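Local structure of N-acetylmuramoyl-l-alanine amidase (Bartonella henselae, 3NE8) at residues F147-L159 with S215-R227. The protein probably hydrolyses, as a zinc-dependent amidase, the bond between N-acetylmuramic acid and L-alanine in peptidoglycan, remodelling the cell wall during division. Residues are numbered along the deposited sequence; the frame is centred on the assembly and turned at random. Where two conformers were deposited one is given.
Sequences FSINFANNVVSNL and SIAYSIRQFAEYR
The guanidinium of R227 lies flat on one face of the F147 ring, planes 24° apart and R227 CZ 4.1 Å from the ring centroid, so cation-pi character is combined with a CH-pi contact from R227 CD; Y226 CE2 meets the edge of that ring, and Y226 OH hydrogen-bonds A146 O of the second subunit. R227 folds back over F147 because its chain bends about both CB-CG and CG-CD, and its NH1 is held by the carbonyl of D76. The F223 ring is clasped on both faces: R227 CG, from its own helix, covers one, and F151 CB packs on the other, 4.0 Å from the centroid. At its edge lie F147 CB and N150 OD1, the latter 3.3 Å from F223 CD1. F151 presents its own edge to the backbone of S219 and I220, and V155 CG2, from the same helix as F151, covers one face.

Toward the other end, polar groups dominate. Q222 OE1 accepts two bonds, from N154 ND2 at 2.6 Å and N158 ND2 at 2.8 Å, the donors arriving from opposite faces of its carbonyl plane. N158 ND2 also donates to S219 OG (2.9 Å, nearly straight at 167°), both acceptors lying in its amide plane; this fixes the rotation of the amide, which sits as a knob among S215, Y218, S219 and Q222. One water joins V155 O to the hydroxyls of S215 and S219, while a second links N158 OD1 with Q222 NE2.

The axes of the two short segments come within 8.9 Å, their directions 137° apart: an inclined, broadly antiparallel crossing. F151 and I220 rest on strand 77-82, and V155 on strand 94-99, placing helices 135-161 and 206-227 side by side against the mixed sheet.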
loop_
_atom_site.group_PDB
_atom_site.type_symbol
_atom_site.label_atom_id
_atom_site.label_comp_id
_atom_site.label_asym_id
_atom_site.label_seq_id
_atom_site.Cartn_x
_atom_site.Cartn_y
_atom_site.Cartn_z
ATOM N N PHE A 147 -2.541 -6.429 1.408
ATOM C CA PHE A 147 -3.486 -5.466 1.965
ATOM C C PHE A 147 -3.372 -5.374 3.483
ATOM O O PHE A 147 -3.401 -4.281 4.033
ATOM C CB PHE A 147 -4.921 -5.807 1.558
ATOM C CG PHE A 147 -5.237 -5.488 0.128
ATOM C CD1 PHE A 147 -4.918 -4.246 -0.402
ATOM C CD2 PHE A 147 -5.866 -6.412 -0.686
ATOM C CE1 PHE A 147 -5.216 -3.945 -1.726
ATOM C CE2 PHE A 147 -6.179 -6.117 -2.005
ATOM C CZ PHE A 147 -5.844 -4.880 -2.527
ATOM N N SER A 148 -3.231 -6.515 4.160
ATOM C CA SER A 148 -3.080 -6.504 5.617
ATOM C C SER A 148 -1.878 -5.678 6.047
ATOM O O SER A 148 -1.946 -4.883 6.989
ATOM C CB SER A 148 -2.930 -7.926 6.151
ATOM O OG SER A 148 -4.060 -8.711 5.797
ATOM N N ILE A 149 -0.762 -5.891 5.363
ATOM C CA ILE A 149 0.493 -5.177 5.614
ATOM C C ILE A 149 0.315 -3.672 5.384
ATOM O O ILE A 149 0.755 -2.836 6.177
ATOM C CB ILE A 149 1.632 -5.712 4.687
ATOM C CG1 ILE A 149 2.014 -7.161 5.030
ATOM C CG2 ILE A 149 2.867 -4.824 4.767
ATOM C CD1 ILE A 149 2.582 -7.342 6.423
ATOM N N ASN A 150 -0.307 -3.341 4.257
ATOM C CA ASN A 150 -0.557 -1.946 3.930
ATOM C C ASN A 150 -1.360 -1.270 5.032
ATOM O O ASN A 150 -1.015 -0.180 5.490
ATOM C CB ASN A 150 -1.290 -1.831 2.593
ATOM C CG ASN A 150 -1.673 -0.410 2.274
ATOM O OD1 ASN A 150 -2.733 0.052 2.649
ATOM N ND2 ASN A 150 -0.793 0.301 1.585
ATOM N N PHE A 151 -2.438 -1.915 5.474
ATOM C CA PHE A 151 -3.243 -1.318 6.518
ATOM C C PHE A 151 -2.462 -1.181 7.823
ATOM O O PHE A 151 -2.524 -0.142 8.490
ATOM C CB PHE A 151 -4.534 -2.102 6.736
ATOM C CG PHE A 151 -5.431 -1.484 7.773
ATOM C CD1 PHE A 151 -5.978 -0.232 7.559
ATOM C CD2 PHE A 151 -5.676 -2.123 8.982
ATOM C CE1 PHE A 151 -6.793 0.360 8.517
ATOM C CE2 PHE A 151 -6.493 -1.532 9.942
ATOM C CZ PHE A 151 -7.047 -0.286 9.708
ATOM N N ALA A 152 -1.740 -2.233 8.204
ATOM C CA ALA A 152 -0.935 -2.164 9.421
ATOM C C ALA A 152 0.013 -0.961 9.380
ATOM O O ALA A 152 0.142 -0.215 10.360
ATOM C CB ALA A 152 -0.149 -3.466 9.632
ATOM N N ASN A 153 0.690 -0.787 8.244
ATOM C CA ASN A 153 1.635 0.317 8.067
ATOM C C ASN A 153 0.967 1.656 8.229
ATOM O O ASN A 153 1.499 2.556 8.893
ATOM C CB ASN A 153 2.259 0.278 6.668
ATOM C CG ASN A 153 3.397 -0.699 6.567
ATOM O OD1 ASN A 153 3.936 -1.153 7.577
ATOM N ND2 ASN A 153 3.781 -1.031 5.334
ATOM N N ASN A 154 -0.201 1.799 7.623
ATOM C CA ASN A 154 -0.899 3.065 7.711
ATOM C C ASN A 154 -1.375 3.358 9.128
ATOM O O ASN A 154 -1.300 4.498 9.584
ATOM C CB ASN A 154 -2.064 3.131 6.735
ATOM C CG ASN A 154 -2.400 4.558 6.350
ATOM O OD1 ASN A 154 -1.505 5.383 6.142
ATOM N ND2 ASN A 154 -3.685 4.857 6.254
ATOM N N VAL A 155 -1.855 2.331 9.819
ATOM C CA VAL A 155 -2.313 2.515 11.188
ATOM C C VAL A 155 -1.182 3.040 12.065
ATOM O O VAL A 155 -1.357 4.012 12.797
ATOM C CB VAL A 155 -2.884 1.211 11.771
ATOM C CG1 VAL A 155 -3.045 1.334 13.271
ATOM C CG2 VAL A 155 -4.233 0.875 11.123
ATOM N N VAL A 156 -0.023 2.403 11.969
ATOM C CA VAL A 156 1.145 2.833 12.724
ATOM C C VAL A 156 1.522 4.275 12.385
ATOM O O VAL A 156 1.755 5.083 13.278
ATOM C CB VAL A 156 2.341 1.902 12.457
ATOM C CG1 VAL A 156 3.640 2.546 12.933
ATOM C CG2 VAL A 156 2.111 0.544 13.109
ATOM N N SER A 157 1.561 4.593 11.096
ATOM C CA SER A 157 1.906 5.944 10.656
ATOM C C SER A 157 0.978 6.990 11.276
ATOM O O SER A 157 1.431 8.009 11.792
ATOM C CB SER A 157 1.843 6.029 9.129
ATOM O OG SER A 157 2.158 7.337 8.675
ATOM N N ASN A 158 -0.325 6.747 11.221
ATOM C CA ASN A 158 -1.285 7.717 11.735
ATOM C C ASN A 158 -1.348 7.786 13.257
ATOM O O ASN A 158 -1.572 8.855 13.819
ATOM C CB ASN A 158 -2.667 7.488 11.129
ATOM C CG ASN A 158 -2.728 7.917 9.683
ATOM O OD1 ASN A 158 -2.176 8.958 9.314
ATOM N ND2 ASN A 158 -3.387 7.127 8.858
ATOM N N LEU A 159 -1.128 6.660 13.927
ATOM C CA LEU A 159 -1.048 6.698 15.388
ATOM C C LEU A 159 0.113 7.592 15.802
ATOM O O LEU A 159 -0.008 8.394 16.726
ATOM C CB LEU A 159 -0.884 5.301 15.981
ATOM C CG LEU A 159 -2.109 4.394 15.896
ATOM C CD1 LEU A 159 -1.732 3.007 16.381
ATOM C CD2 LEU A 159 -3.248 4.965 16.709
ATOM N N SER A 215 -8.160 7.891 15.208
ATOM C CA SER A 215 -6.995 7.722 14.350
ATOM C C SER A 215 -7.154 6.471 13.488
ATOM O O SER A 215 -6.887 6.483 12.282
ATOM C CB SER A 215 -5.736 7.622 15.206
ATOM O OG SER A 215 -4.589 7.415 14.392
ATOM N N ILE A 216 -7.582 5.373 14.099
ATOM C CA ILE A 216 -7.807 4.157 13.326
ATOM C C ILE A 216 -8.884 4.362 12.265
ATOM O O ILE A 216 -8.745 3.893 11.133
ATOM C CB ILE A 216 -8.109 2.958 14.243
ATOM C CG1 ILE A 216 -6.906 2.698 15.153
ATOM C CG2 ILE A 216 -8.462 1.717 13.427
ATOM C CD1 ILE A 216 -7.145 1.690 16.223
ATOM N N ALA A 217 -9.938 5.103 12.598
ATOM C CA ALA A 217 -11.001 5.372 11.629
ATOM C C ALA A 217 -10.460 6.147 10.428
ATOM O O ALA A 217 -10.827 5.865 9.281
ATOM C CB ALA A 217 -12.155 6.120 12.283
ATOM N N TYR A 218 -9.574 7.106 10.680
ATOM C CA TYR A 218 -8.926 7.844 9.606
ATOM C C TYR A 218 -8.102 6.900 8.734
ATOM O O TYR A 218 -8.152 6.979 7.499
ATOM C CB TYR A 218 -8.055 8.958 10.193
ATOM C CG TYR A 218 -7.345 9.802 9.158
ATOM C CD1 TYR A 218 -8.046 10.689 8.352
ATOM C CD2 TYR A 218 -5.974 9.710 8.989
ATOM C CE1 TYR A 218 -7.394 11.465 7.402
ATOM C CE2 TYR A 218 -5.309 10.488 8.043
ATOM C CZ TYR A 218 -6.028 11.353 7.257
ATOM O OH TYR A 218 -5.354 12.115 6.325
ATOM N N SER A 219 -7.345 6.008 9.363
ATOM C CA SER A 219 -6.565 5.031 8.615
ATOM C C SER A 219 -7.452 4.161 7.747
ATOM O O SER A 219 -7.093 3.838 6.614
ATOM C CB SER A 219 -5.739 4.147 9.544
ATOM O OG SER A 219 -4.761 4.932 10.206
ATOM N N ILE A 220 -8.605 3.762 8.285
ATOM C CA ILE A 220 -9.559 2.965 7.522
ATOM C C ILE A 220 -10.083 3.721 6.309
ATOM O O ILE A 220 -10.176 3.165 5.206
ATOM C CB ILE A 220 -10.716 2.465 8.415
ATOM C CG1 ILE A 220 -10.180 1.441 9.419
ATOM C CG2 ILE A 220 -11.840 1.882 7.556
ATOM C CD1 ILE A 220 -11.170 1.090 10.520
ATOM N N ARG A 221 -10.417 4.991 6.474
ATOM C CA ARG A 221 -10.860 5.811 5.349
ATOM C C ARG A 221 -9.795 5.887 4.252
ATOM O O ARG A 221 -10.100 5.803 3.057
ATOM C CB ARG A 221 -11.232 7.214 5.828
ATOM C CG ARG A 221 -12.338 7.229 6.876
ATOM C CD ARG A 221 -13.724 7.282 6.248
ATOM N NE ARG A 221 -14.013 6.114 5.421
ATOM C CZ ARG A 221 -14.522 6.178 4.196
ATOM N NH1 ARG A 221 -14.800 7.356 3.652
ATOM N NH2 ARG A 221 -14.757 5.066 3.515
ATOM N N GLN A 222 -8.536 6.054 4.651
ATOM C CA GLN A 222 -7.449 6.106 3.673
ATOM C C GLN A 222 -7.300 4.765 2.960
ATOM O O GLN A 222 -7.095 4.708 1.751
ATOM C CB GLN A 222 -6.143 6.481 4.366
ATOM C CG GLN A 222 -6.085 7.925 4.834
ATOM C CD GLN A 222 -4.742 8.268 5.429
ATOM O OE1 GLN A 222 -4.144 7.462 6.141
ATOM N NE2 GLN A 222 -4.250 9.470 5.134
ATOM N N PHE A 223 -7.419 3.683 3.710
ATOM C CA PHE A 223 -7.336 2.346 3.144
ATOM C C PHE A 223 -8.485 2.084 2.165
ATOM O O PHE A 223 -8.275 1.508 1.094
ATOM C CB PHE A 223 -7.336 1.341 4.294
ATOM C CG PHE A 223 -7.136 -0.090 3.885
ATOM C CD1 PHE A 223 -5.925 -0.518 3.353
ATOM C CD2 PHE A 223 -8.140 -1.022 4.100
ATOM C CE1 PHE A 223 -5.731 -1.852 3.025
ATOM C CE2 PHE A 223 -7.958 -2.352 3.770
ATOM C CZ PHE A 223 -6.748 -2.771 3.228
ATOM N N ALA A 224 -9.687 2.538 2.518
ATOM C CA ALA A 224 -10.841 2.399 1.637
ATOM C C ALA A 224 -10.604 3.145 0.325
ATOM O O ALA A 224 -10.898 2.636 -0.760
ATOM C CB ALA A 224 -12.086 2.929 2.318
ATOM N N GLU A 225 -10.092 4.363 0.416
ATOM C CA GLU A 225 -9.869 5.148 -0.789
ATOM C C GLU A 225 -8.858 4.465 -1.701
ATOM O O GLU A 225 -9.030 4.454 -2.924
ATOM C CB GLU A 225 -9.435 6.570 -0.441
ATOM C CG GLU A 225 -10.548 7.393 0.192
ATOM C CD GLU A 225 -10.061 8.699 0.795
ATOM O OE1 GLU A 225 -8.838 8.947 0.786
ATOM O OE2 GLU A 225 -10.908 9.474 1.287
ATOM N N TYR A 226 -7.827 3.878 -1.106
ATOM C CA TYR A 226 -6.825 3.125 -1.840
ATOM C C TYR A 226 -7.436 1.895 -2.504
ATOM O O TYR A 226 -7.279 1.688 -3.715
ATOM C CB TYR A 226 -5.702 2.725 -0.881
ATOM C CG TYR A 226 -4.806 1.619 -1.385
ATOM C CD1 TYR A 226 -4.085 1.763 -2.558
ATOM C CD2 TYR A 226 -4.655 0.443 -0.680
ATOM C CE1 TYR A 226 -3.257 0.750 -3.027
ATOM C CE2 TYR A 226 -3.832 -0.564 -1.136
ATOM C CZ TYR A 226 -3.140 -0.407 -2.310
ATOM O OH TYR A 226 -2.326 -1.433 -2.743
ATOM N N ARG A 227 -8.151 1.092 -1.721
ATOM C CA ARG A 227 -8.756 -0.142 -2.221
ATOM C C ARG A 227 -9.673 0.128 -3.409
ATOM O O ARG A 227 -9.728 -0.653 -4.362
ATOM C CB ARG A 227 -9.545 -0.844 -1.113
ATOM C CG ARG A 227 -8.694 -1.371 0.024
ATOM C CD ARG A 227 -7.926 -2.614 -0.384
ATOM N NE ARG A 227 -8.804 -3.668 -0.892
ATOM C CZ ARG A 227 -9.487 -4.513 -0.129
ATOM N NH1 ARG A 227 -9.414 -4.429 1.196
ATOM N NH2 ARG A 227 -10.253 -5.437 -0.689
HETATM O O HOH W 1 -4.230 4.913 12.934
HETATM O O HOH W 2 -1.779 10.037 6.845
#